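Long-range contact in hyaluronidase (Thermobaculum terrenum, PDB 5DIY), which probably removes N-acetylglucosamine from glycosylated substrates, as a hexosaminidase of glycoside hydrolase family 84: residues Asn77-Tyr90 with Ser113-His127. Residues are numbered along the deposited sequence; the frame is centred on the assembly and turned at random.
Sequences NFTFAISPGLSLVY and SIGIFFDNVPFDLIH. Unlike the reference sequence in segment 113-127: Asn120 (reference Asp). With NAG (2-acetamido-2-deoxy-beta-D-glucopyranose), chain E.
The imidazole of His127 is sandwiched: Val89 CG2 sits over the centre of one face, 3.6 Å from the ring centroid in a CH-pi contact, and Ile126 CG2 covers the opposite face. Its NE2 gives a weak, bent bond to Ser87 O (3.2 Å). Replacing this histidine by an alanine would probably leave Val89 without the ring beneath its methyl and Ser87 O without that donor. Tyr90 and Phe118 run past each other in opposite directions, planes 38° apart; Phe118 CE1 meets the Tyr90 ring at its edge, 3.5 Å from Tyr90 CE1, and Leu88 CG lies over one Tyr90 face, offset toward the rim. Leu88 CD2 in turn reaches the edge of Phe118, and helix 137-153 packs against both aromatics. Further back, Phe117, with CG anti to its carbonyl carbon (chi1 -56°), brings CE2 within 3.4 Å of Ala81 CB. Gly115 lies beside that alanine, where a side chain would collide with the methyl. Here strands 77-82 and 113-117, neighbours in the parallel TIM barrel and linked by helix 93-108, are joined by a ladder that includes Gly115 N to Phe80 O and a nearly straight Phe117 N to Ile82 O bond (168°). The buried hydroxyls Thr79 OG1 and Ser113 OG share a 2.7 Å hydrogen bond. Past the strand ends, one water bridges Gly85 N and Phe117 O, while another joins Ser83 OG to Asp119 OD1. Asp119 OD2 accepts a hydrogen bond from the sugar's N2 (3.0 Å) and makes a salt bridge with Lys43. Asn120 is an engineered replacement of the aspartate predicted to be the proton donor. The chemistry thus passes from a barrel wall held by backbone bonds and one hydroxyl pair to a carboxylate that grips the acetamido N-H, with a water-linked serine as its second shell.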
ATOM      1  N   ASN C  77      15.767  12.243  11.391  1.00 34.37           N
ATOM      2  CA  ASN C  77      16.365  11.275  12.310  1.00 33.76           C
ATOM      3  C   ASN C  77      16.411   9.920  11.611  1.00 32.59           C
ATOM      4  O   ASN C  77      15.366   9.391  11.227  1.00 32.57           O
ATOM      5  CB  ASN C  77      15.557  11.186  13.610  1.00 35.77           C
ATOM      6  CG  ASN C  77      16.247  10.351  14.691  1.00 37.81           C
ATOM      7  OD1 ASN C  77      17.477  10.269  14.759  1.00 38.33           O
ATOM      8  ND2 ASN C  77      15.449   9.738  15.555  1.00 39.20           N
ATOM      9  N   PHE C  78      17.617   9.382  11.419  1.00 30.02           N
ATOM     10  CA  PHE C  78      17.806   8.073  10.795  1.00 30.40           C
ATOM     11  C   PHE C  78      17.774   6.996  11.876  1.00 31.12           C
ATOM     12  O   PHE C  78      18.556   7.051  12.830  1.00 32.04           O
ATOM     13  CB  PHE C  78      19.146   8.033  10.058  1.00 30.32           C
ATOM     14  CG  PHE C  78      19.395   6.766   9.272  1.00 30.76           C
ATOM     15  CD1 PHE C  78      19.783   5.586   9.910  1.00 30.27           C
ATOM     16  CD2 PHE C  78      19.302   6.766   7.880  1.00 30.33           C
ATOM     17  CE1 PHE C  78      20.035   4.434   9.181  1.00 29.99           C
ATOM     18  CE2 PHE C  78      19.553   5.615   7.149  1.00 30.24           C
ATOM     19  CZ  PHE C  78      19.923   4.449   7.798  1.00 30.53           C
ATOM     20  N   THR C  79      16.886   6.018  11.709  1.00 29.72           N
ATOM     21  CA  THR C  79      16.816   4.850  12.581  1.00 28.91           C
ATOM     22  C   THR C  79      17.222   3.611  11.796  1.00 28.59           C
ATOM     23  O   THR C  79      16.681   3.345  10.724  1.00 29.12           O
ATOM     24  CB  THR C  79      15.392   4.665  13.140  1.00 28.82           C
ATOM     25  OG1 THR C  79      15.057   5.786  13.966  1.00 29.27           O
ATOM     26  CG2 THR C  79      15.260   3.376  13.970  1.00 28.31           C
ATOM     27  N   PHE C  80      18.180   2.862  12.336  1.00 28.08           N
ATOM     28  CA  PHE C  80      18.559   1.570  11.791  1.00 28.13           C
ATOM     29  C   PHE C  80      17.734   0.521  12.508  1.00 27.65           C
ATOM     30  O   PHE C  80      17.768   0.454  13.740  1.00 27.90           O
ATOM     31  CB  PHE C  80      20.050   1.284  12.001  1.00 28.68           C
ATOM     32  CG  PHE C  80      20.453  -0.102  11.579  1.00 29.37           C
ATOM     33  CD1 PHE C  80      20.652  -0.400  10.238  1.00 30.28           C
ATOM     34  CD2 PHE C  80      20.589  -1.120  12.516  1.00 30.04           C
ATOM     35  CE1 PHE C  80      20.993  -1.686   9.839  1.00 30.59           C
ATOM     36  CE2 PHE C  80      20.935  -2.403  12.127  1.00 30.20           C
ATOM     37  CZ  PHE C  80      21.139  -2.688  10.789  1.00 30.32           C
ATOM     38  N   ALA C  81      17.002  -0.298  11.757  1.00 26.54           N
ATOM     39  CA  ALA C  81      16.259  -1.409  12.347  1.00 26.56           C
ATOM     40  C   ALA C  81      16.877  -2.763  12.014  1.00 27.02           C
ATOM     41  O   ALA C  81      17.524  -2.931  10.979  1.00 26.32           O
ATOM     42  CB  ALA C  81      14.802  -1.374  11.925  1.00 26.84           C
ATOM     43  N   ILE C  82      16.652  -3.716  12.915  1.00 27.25           N
ATOM     44  CA  ILE C  82      17.108  -5.096  12.790  1.00 27.76           C
ATOM     45  C   ILE C  82      15.927  -6.005  13.184  1.00 27.66           C
ATOM     46  O   ILE C  82      15.117  -5.635  14.037  1.00 26.67           O
ATOM     47  CB  ILE C  82      18.379  -5.334  13.664  1.00 28.47           C
ATOM     48  CG1 ILE C  82      19.028  -6.694  13.377  1.00 28.93           C
ATOM     49  CG2 ILE C  82      18.097  -5.168  15.155  1.00 28.71           C
ATOM     50  CD1 ILE C  82      19.863  -6.708  12.113  1.00 30.45           C
ATOM     51  N   SER C  83      15.823  -7.166  12.538  1.00 27.69           N
ATOM     52  CA  SER C  83      14.736  -8.115  12.759  1.00 27.83           C
ATOM     53  C   SER C  83      15.325  -9.502  13.029  1.00 29.62           C
ATOM     54  O   SER C  83      15.545 -10.272  12.091  1.00 30.69           O
ATOM     55  CB  SER C  83      13.810  -8.148  11.544  1.00 27.32           C
ATOM     56  OG  SER C  83      13.280  -6.861  11.290  1.00 26.96           O
ATOM     57  N   PRO C  84      15.606  -9.817  14.314  1.00 30.31           N
ATOM     58  CA  PRO C  84      16.279 -11.058  14.695  1.00 30.76           C
ATOM     59  C   PRO C  84      15.367 -12.223  15.097  1.00 32.29           C
ATOM     60  O   PRO C  84      15.873 -13.311  15.397  1.00 31.65           O
ATOM     61  CB  PRO C  84      17.099 -10.614  15.906  1.00 30.74           C
ATOM     62  CG  PRO C  84      16.201  -9.637  16.583  1.00 30.58           C
ATOM     63  CD  PRO C  84      15.451  -8.924  15.483  1.00 30.23           C
ATOM     64  N   GLY C  85      14.050 -12.013  15.069  1.00 32.45           N
ATOM     65  CA  GLY C  85      13.097 -12.919  15.702  1.00 32.67           C
ATOM     66  C   GLY C  85      12.860 -14.277  15.059  1.00 32.76           C
ATOM     67  O   GLY C  85      12.207 -15.123  15.671  1.00 32.79           O
ATOM     68  N   LEU C  86      13.360 -14.497  13.844  1.00 32.63           N
ATOM     69  CA  LEU C  86      13.231 -15.812  13.202  1.00 33.51           C
ATOM     70  C   LEU C  86      14.143 -16.851  13.843  1.00 33.60           C
ATOM     71  O   LEU C  86      13.796 -18.027  13.870  1.00 33.84           O
ATOM     72  CB  LEU C  86      13.524 -15.743  11.696  1.00 33.17           C
ATOM     73  CG  LEU C  86      12.638 -14.841  10.842  1.00 32.71           C
ATOM     74  CD1 LEU C  86      13.210 -14.727   9.436  1.00 32.78           C
ATOM     75  CD2 LEU C  86      11.213 -15.368  10.806  1.00 32.78           C
ATOM     76  N   SER C  87      15.305 -16.419  14.336  1.00 35.41           N
ATOM     77  CA  SER C  87      16.301 -17.332  14.928  1.00 35.15           C
ATOM     78  C   SER C  87      16.922 -16.891  16.269  1.00 35.16           C
ATOM     79  O   SER C  87      17.785 -17.592  16.786  1.00 37.68           O
ATOM     80  CB  SER C  87      17.414 -17.580  13.908  1.00 35.21           C
ATOM     81  OG  SER C  87      18.055 -16.366  13.556  1.00 35.99           O
ATOM     82  N   LEU C  88      16.484 -15.774  16.849  1.00 34.73           N
ATOM     83  CA  LEU C  88      17.085 -15.274  18.094  1.00 35.06           C
ATOM     84  C   LEU C  88      16.826 -16.218  19.263  1.00 34.09           C
ATOM     85  O   LEU C  88      15.699 -16.656  19.470  1.00 33.02           O
ATOM     86  CB  LEU C  88      16.544 -13.881  18.454  1.00 35.26           C
ATOM     87  CG  LEU C  88      16.903 -13.261  19.813  1.00 35.74           C
ATOM     88  CD1 LEU C  88      18.407 -13.101  19.950  1.00 36.27           C
ATOM     89  CD2 LEU C  88      16.213 -11.917  19.988  1.00 34.60           C
ATOM     90  N   VAL C  89      17.884 -16.515  20.013  1.00 35.18           N
ATOM     91  CA  VAL C  89      17.767 -17.132  21.330  1.00 35.01           C
ATOM     92  C   VAL C  89      17.719 -15.974  22.330  1.00 34.25           C
ATOM     93  O   VAL C  89      18.749 -15.378  22.655  1.00 32.54           O
ATOM     94  CB  VAL C  89      18.942 -18.093  21.635  1.00 36.16           C
ATOM     95  CG1 VAL C  89      18.647 -18.913  22.889  1.00 36.58           C
ATOM     96  CG2 VAL C  89      19.206 -19.014  20.449  1.00 36.16           C
ATOM     97  N   TYR C  90      16.512 -15.651  22.794  1.00 33.93           N
ATOM     98  CA  TYR C  90      16.279 -14.490  23.663  1.00 34.81           C
ATOM     99  C   TYR C  90      17.124 -14.494  24.944  1.00 35.96           C
ATOM    100  O   TYR C  90      17.656 -13.458  25.332  1.00 35.62           O
ATOM    101  CB  TYR C  90      14.793 -14.374  24.023  1.00 34.65           C
ATOM    102  CG  TYR C  90      13.905 -13.985  22.861  1.00 34.55           C
ATOM    103  CD1 TYR C  90      13.788 -12.654  22.466  1.00 34.42           C
ATOM    104  CD2 TYR C  90      13.182 -14.947  22.154  1.00 34.43           C
ATOM    105  CE1 TYR C  90      12.980 -12.291  21.404  1.00 34.00           C
ATOM    106  CE2 TYR C  90      12.369 -14.593  21.090  1.00 34.16           C
ATOM    107  CZ  TYR C  90      12.272 -13.265  20.716  1.00 34.38           C
ATOM    108  OH  TYR C  90      11.465 -12.908  19.660  1.00 34.26           O
ATOM    109  N   SER C 113      19.003   6.074  17.419  1.00 35.78           N
ATOM    110  CA  SER C 113      17.708   5.388  17.358  1.00 33.74           C
ATOM    111  C   SER C 113      17.849   4.047  16.643  1.00 31.01           C
ATOM    112  O   SER C 113      18.327   3.977  15.506  1.00 28.66           O
ATOM    113  CB  SER C 113      16.664   6.251  16.652  1.00 34.10           C
ATOM    114  OG  SER C 113      15.408   5.587  16.624  1.00 33.29           O
ATOM    115  N   ILE C 114      17.435   2.985  17.325  1.00 30.00           N
ATOM    116  CA  ILE C 114      17.582   1.628  16.830  1.00 29.04           C
ATOM    117  C   ILE C 114      16.212   0.971  16.831  1.00 28.81           C
ATOM    118  O   ILE C 114      15.485   1.050  17.820  1.00 28.33           O
ATOM    119  CB  ILE C 114      18.572   0.816  17.702  1.00 29.37           C
ATOM    120  CG1 ILE C 114      19.972   1.464  17.709  1.00 29.40           C
ATOM    121  CG2 ILE C 114      18.650  -0.641  17.243  1.00 29.51           C
ATOM    122  CD1 ILE C 114      20.731   1.403  16.395  1.00 29.23           C
ATOM    123  N   GLY C 115      15.863   0.339  15.713  1.00 28.13           N
ATOM    124  CA  GLY C 115      14.635  -0.449  15.595  1.00 27.56           C
ATOM    125  C   GLY C 115      14.919  -1.921  15.840  1.00 27.06           C
ATOM    126  O   GLY C 115      15.857  -2.468  15.268  1.00 27.41           O
ATOM    127  N   ILE C 116      14.129  -2.567  16.695  1.00 26.35           N
ATOM    128  CA  ILE C 116      14.243  -4.020  16.895  1.00 26.68           C
ATOM    129  C   ILE C 116      12.854  -4.629  16.702  1.00 26.86           C
ATOM    130  O   ILE C 116      11.986  -4.497  17.573  1.00 26.75           O
ATOM    131  CB  ILE C 116      14.854  -4.391  18.270  1.00 26.52           C
ATOM    132  CG1 ILE C 116      16.179  -3.639  18.483  1.00 26.86           C
ATOM    133  CG2 ILE C 116      15.092  -5.896  18.358  1.00 26.67           C
ATOM    134  CD1 ILE C 116      16.881  -3.944  19.787  1.00 27.22           C
ATOM    135  N   PHE C 117      12.646  -5.294  15.563  1.00 26.77           N
ATOM    136  CA  PHE C 117      11.298  -5.722  15.153  1.00 26.69           C
ATOM    137  C   PHE C 117      11.096  -7.219  15.290  1.00 26.96           C
ATOM    138  O   PHE C 117      12.009  -7.992  15.008  1.00 27.70           O
ATOM    139  CB  PHE C 117      10.991  -5.287  13.715  1.00 26.34           C
ATOM    140  CG  PHE C 117      11.132  -3.801  13.457  1.00 25.56           C
ATOM    141  CD1 PHE C 117      11.025  -2.850  14.478  1.00 25.55           C
ATOM    142  CD2 PHE C 117      11.328  -3.348  12.161  1.00 25.22           C
ATOM    143  CE1 PHE C 117      11.151  -1.502  14.208  1.00 25.32           C
ATOM    144  CE2 PHE C 117      11.449  -1.999  11.886  1.00 25.03           C
ATOM    145  CZ  PHE C 117      11.364  -1.074  12.907  1.00 25.44           C
ATOM    146  N   PHE C 118       9.892  -7.605  15.730  1.00 26.51           N
ATOM    147  CA  PHE C 118       9.499  -9.009  15.911  1.00 27.07           C
ATOM    148  C   PHE C 118       8.189  -9.333  15.179  1.00 27.60           C
ATOM    149  O   PHE C 118       7.468 -10.260  15.559  1.00 27.52           O
ATOM    150  CB  PHE C 118       9.369  -9.321  17.407  1.00 27.02           C
ATOM    151  CG  PHE C 118      10.627  -9.062  18.183  1.00 27.86           C
ATOM    152  CD1 PHE C 118      11.634 -10.016  18.230  1.00 28.19           C
ATOM    153  CD2 PHE C 118      10.823  -7.853  18.833  1.00 28.18           C
ATOM    154  CE1 PHE C 118      12.813  -9.774  18.922  1.00 28.61           C
ATOM    155  CE2 PHE C 118      11.995  -7.604  19.530  1.00 28.96           C
ATOM    156  CZ  PHE C 118      12.992  -8.567  19.578  1.00 28.43           C
ATOM    157  N   ASP C 119       7.881  -8.568  14.133  1.00 28.15           N
ATOM    158  CA  ASP C 119       6.735  -8.868  13.268  1.00 28.42           C
ATOM    159  C   ASP C 119       7.010 -10.086  12.389  1.00 29.37           C
ATOM    160  O   ASP C 119       8.145 -10.314  11.982  1.00 29.46           O
ATOM    161  CB  ASP C 119       6.377  -7.668  12.384  1.00 28.33           C
ATOM    162  CG  ASP C 119       7.540  -7.201  11.516  1.00 27.48           C
ATOM    163  OD1 ASP C 119       8.603  -6.869  12.076  1.00 26.43           O
ATOM    164  OD2 ASP C 119       7.377  -7.152  10.283  1.00 26.20           O
ATOM    165  N   ASN C 120       5.959 -10.852  12.101  1.00 30.72           N
ATOM    166  CA  ASN C 120       6.030 -12.010  11.206  1.00 31.99           C
ATOM    167  C   ASN C 120       7.099 -13.020  11.625  1.00 33.21           C
ATOM    168  O   ASN C 120       8.028 -13.333  10.874  1.00 33.42           O
ATOM    169  CB  ASN C 120       6.228 -11.555   9.755  1.00 32.15           C
ATOM    170  CG  ASN C 120       5.158 -10.577   9.294  1.00 31.43           C
ATOM    171  OD1 ASN C 120       4.098 -10.449   9.913  1.00 31.94           O
ATOM    172  ND2 ASN C 120       5.437  -9.871   8.204  1.00 31.11           N
ATOM    173  N   VAL C 121       6.949 -13.485  12.863  1.00 34.25           N
ATOM    174  CA  VAL C 121       7.733 -14.581  13.432  1.00 34.89           C
ATOM    175  C   VAL C 121       6.727 -15.531  14.091  1.00 36.27           C
ATOM    176  O   VAL C 121       5.556 -15.162  14.243  1.00 34.68           O
ATOM    177  CB  VAL C 121       8.785 -14.077  14.457  1.00 34.09           C
ATOM    178  CG1 VAL C 121       9.714 -13.062  13.803  1.00 33.99           C
ATOM    179  CG2 VAL C 121       8.130 -13.494  15.711  1.00 34.06           C
ATOM    180  N   PRO C 122       7.161 -16.756  14.467  1.00 38.93           N
ATOM    181  CA  PRO C 122       6.248 -17.662  15.173  1.00 39.90           C
ATOM    182  C   PRO C 122       5.730 -17.087  16.492  1.00 42.05           C
ATOM    183  O   PRO C 122       6.469 -16.397  17.201  1.00 42.34           O
ATOM    184  CB  PRO C 122       7.112 -18.907  15.424  1.00 39.90           C
ATOM    185  CG  PRO C 122       8.121 -18.883  14.335  1.00 39.82           C
ATOM    186  CD  PRO C 122       8.433 -17.426  14.130  1.00 39.66           C
ATOM    187  N   PHE C 123       4.470 -17.388  16.812  1.00 45.39           N
ATOM    188  CA  PHE C 123       3.801 -16.825  17.994  1.00 47.74           C
ATOM    189  C   PHE C 123       4.297 -17.388  19.331  1.00 48.89           C
ATOM    190  O   PHE C 123       3.962 -16.841  20.381  1.00 49.63           O
ATOM    191  CB  PHE C 123       2.272 -17.012  17.907  1.00 48.85           C
ATOM    192  CG  PHE C 123       1.617 -16.350  16.705  1.00 50.07           C
ATOM    193  CD1 PHE C 123       2.038 -15.102  16.226  1.00 50.61           C
ATOM    194  CD2 PHE C 123       0.528 -16.962  16.079  1.00 50.28           C
ATOM    195  CE1 PHE C 123       1.413 -14.505  15.133  1.00 50.92           C
ATOM    196  CE2 PHE C 123      -0.102 -16.364  14.991  1.00 50.20           C
ATOM    197  CZ  PHE C 123       0.340 -15.136  14.516  1.00 50.65           C
ATOM    198  N   ASP C 124       5.092 -18.458  19.294  1.00 50.12           N
ATOM    199  CA  ASP C 124       5.625 -19.094  20.500  1.00 52.29           C
ATOM    200  C   ASP C 124       7.138 -19.269  20.390  1.00 51.17           C
ATOM    201  O   ASP C 124       7.708 -19.126  19.305  1.00 50.45           O
ATOM    202  CB  ASP C 124       4.931 -20.445  20.758  1.00 55.99           C
ATOM    203  CG  ASP C 124       4.712 -21.258  19.486  1.00 58.26           C
ATOM    204  OD1 ASP C 124       5.491 -21.104  18.518  1.00 60.18           O
ATOM    205  OD2 ASP C 124       3.744 -22.047  19.454  1.00 62.44           O
ATOM    206  N   LEU C 125       7.765 -19.587  21.522  1.00 48.69           N
ATOM    207  CA  LEU C 125       9.221 -19.674  21.628  1.00 47.28           C
ATOM    208  C   LEU C 125       9.776 -20.900  20.891  1.00 47.51           C
ATOM    209  O   LEU C 125       9.350 -22.028  21.137  1.00 48.00           O
ATOM    210  CB  LEU C 125       9.650 -19.694  23.102  1.00 46.03           C
ATOM    211  CG  LEU C 125       9.303 -18.434  23.908  1.00 45.69           C
ATOM    212  CD1 LEU C 125       9.379 -18.695  25.405  1.00 46.18           C
ATOM    213  CD2 LEU C 125      10.208 -17.271  23.523  1.00 45.39           C
ATOM    214  N   ILE C 126      10.731 -20.652  19.998  1.00 47.25           N
ATOM    215  CA  ILE C 126      11.334 -21.686  19.150  1.00 47.78           C
ATOM    216  C   ILE C 126      12.336 -22.547  19.924  1.00 47.18           C
ATOM    217  O   ILE C 126      12.343 -23.771  19.773  1.00 48.61           O
ATOM    218  CB  ILE C 126      12.023 -21.049  17.907  1.00 48.01           C
ATOM    219  CG1 ILE C 126      10.969 -20.398  17.002  1.00 48.53           C
ATOM    220  CG2 ILE C 126      12.823 -22.077  17.110  1.00 48.57           C
ATOM    221  CD1 ILE C 126      11.537 -19.488  15.929  1.00 48.99           C
ATOM    222  N   HIS C 127      13.166 -21.910  20.748  1.00 45.81           N
ATOM    223  CA  HIS C 127      14.287 -22.583  21.403  1.00 44.58           C
ATOM    224  C   HIS C 127      13.923 -23.072  22.806  1.00 45.42           C
ATOM    225  O   HIS C 127      13.230 -22.374  23.557  1.00 43.91           O
ATOM    226  CB  HIS C 127      15.484 -21.641  21.478  1.00 44.36           C
ATOM    227  CG  HIS C 127      15.870 -21.051  20.160  1.00 43.55           C
ATOM    228  ND1 HIS C 127      16.756 -21.665  19.301  1.00 43.69           N
ATOM    229  CD2 HIS C 127      15.496 -19.899  19.555  1.00 42.99           C
ATOM    230  CE1 HIS C 127      16.911 -20.918  18.224  1.00 43.60           C
ATOM    231  NE2 HIS C 127      16.158 -19.840  18.352  1.00 43.75           N
TER
HETATM  232  C1  NAG E 101       3.419  -6.889   7.293  1.00 30.22           C
HETATM  233  C2  NAG E 101       4.856  -6.392   7.546  1.00 28.79           C
HETATM  234  C3  NAG E 101       5.346  -5.346   6.542  1.00 28.24           C
HETATM  235  C4  NAG E 101       4.599  -5.480   5.226  1.00 27.66           C
HETATM  236  C5  NAG E 101       3.125  -5.211   5.479  1.00 28.46           C
HETATM  237  C6  NAG E 101       2.265  -5.332   4.210  1.00 28.96           C
HETATM  238  C7  NAG E 101       4.347  -4.935   9.480  1.00 27.82           C
HETATM  239  C8  NAG E 101       4.714  -4.636  10.907  1.00 27.67           C
HETATM  240  N2  NAG E 101       5.029  -5.934   8.921  1.00 28.11           N
HETATM  241  O3  NAG E 101       6.754  -5.517   6.342  1.00 27.75           O
HETATM  242  O4  NAG E 101       5.074  -4.515   4.287  1.00 26.20           O
HETATM  243  O5  NAG E 101       2.579  -6.015   6.530  1.00 29.59           O
HETATM  244  O6  NAG E 101       2.449  -6.589   3.555  1.00 28.75           O
HETATM  245  O7  NAG E 101       3.476  -4.304   8.894  1.00 27.28           O
HETATM  246  O   HOH W   1      19.422   8.191  15.281  1.00 35.84           O
HETATM  247  O   HOH W   2      10.767  -7.452  10.417  1.00 33.58           O
HETATM  248  O   HOH W   3      12.141 -10.485  13.740  1.00 25.91           O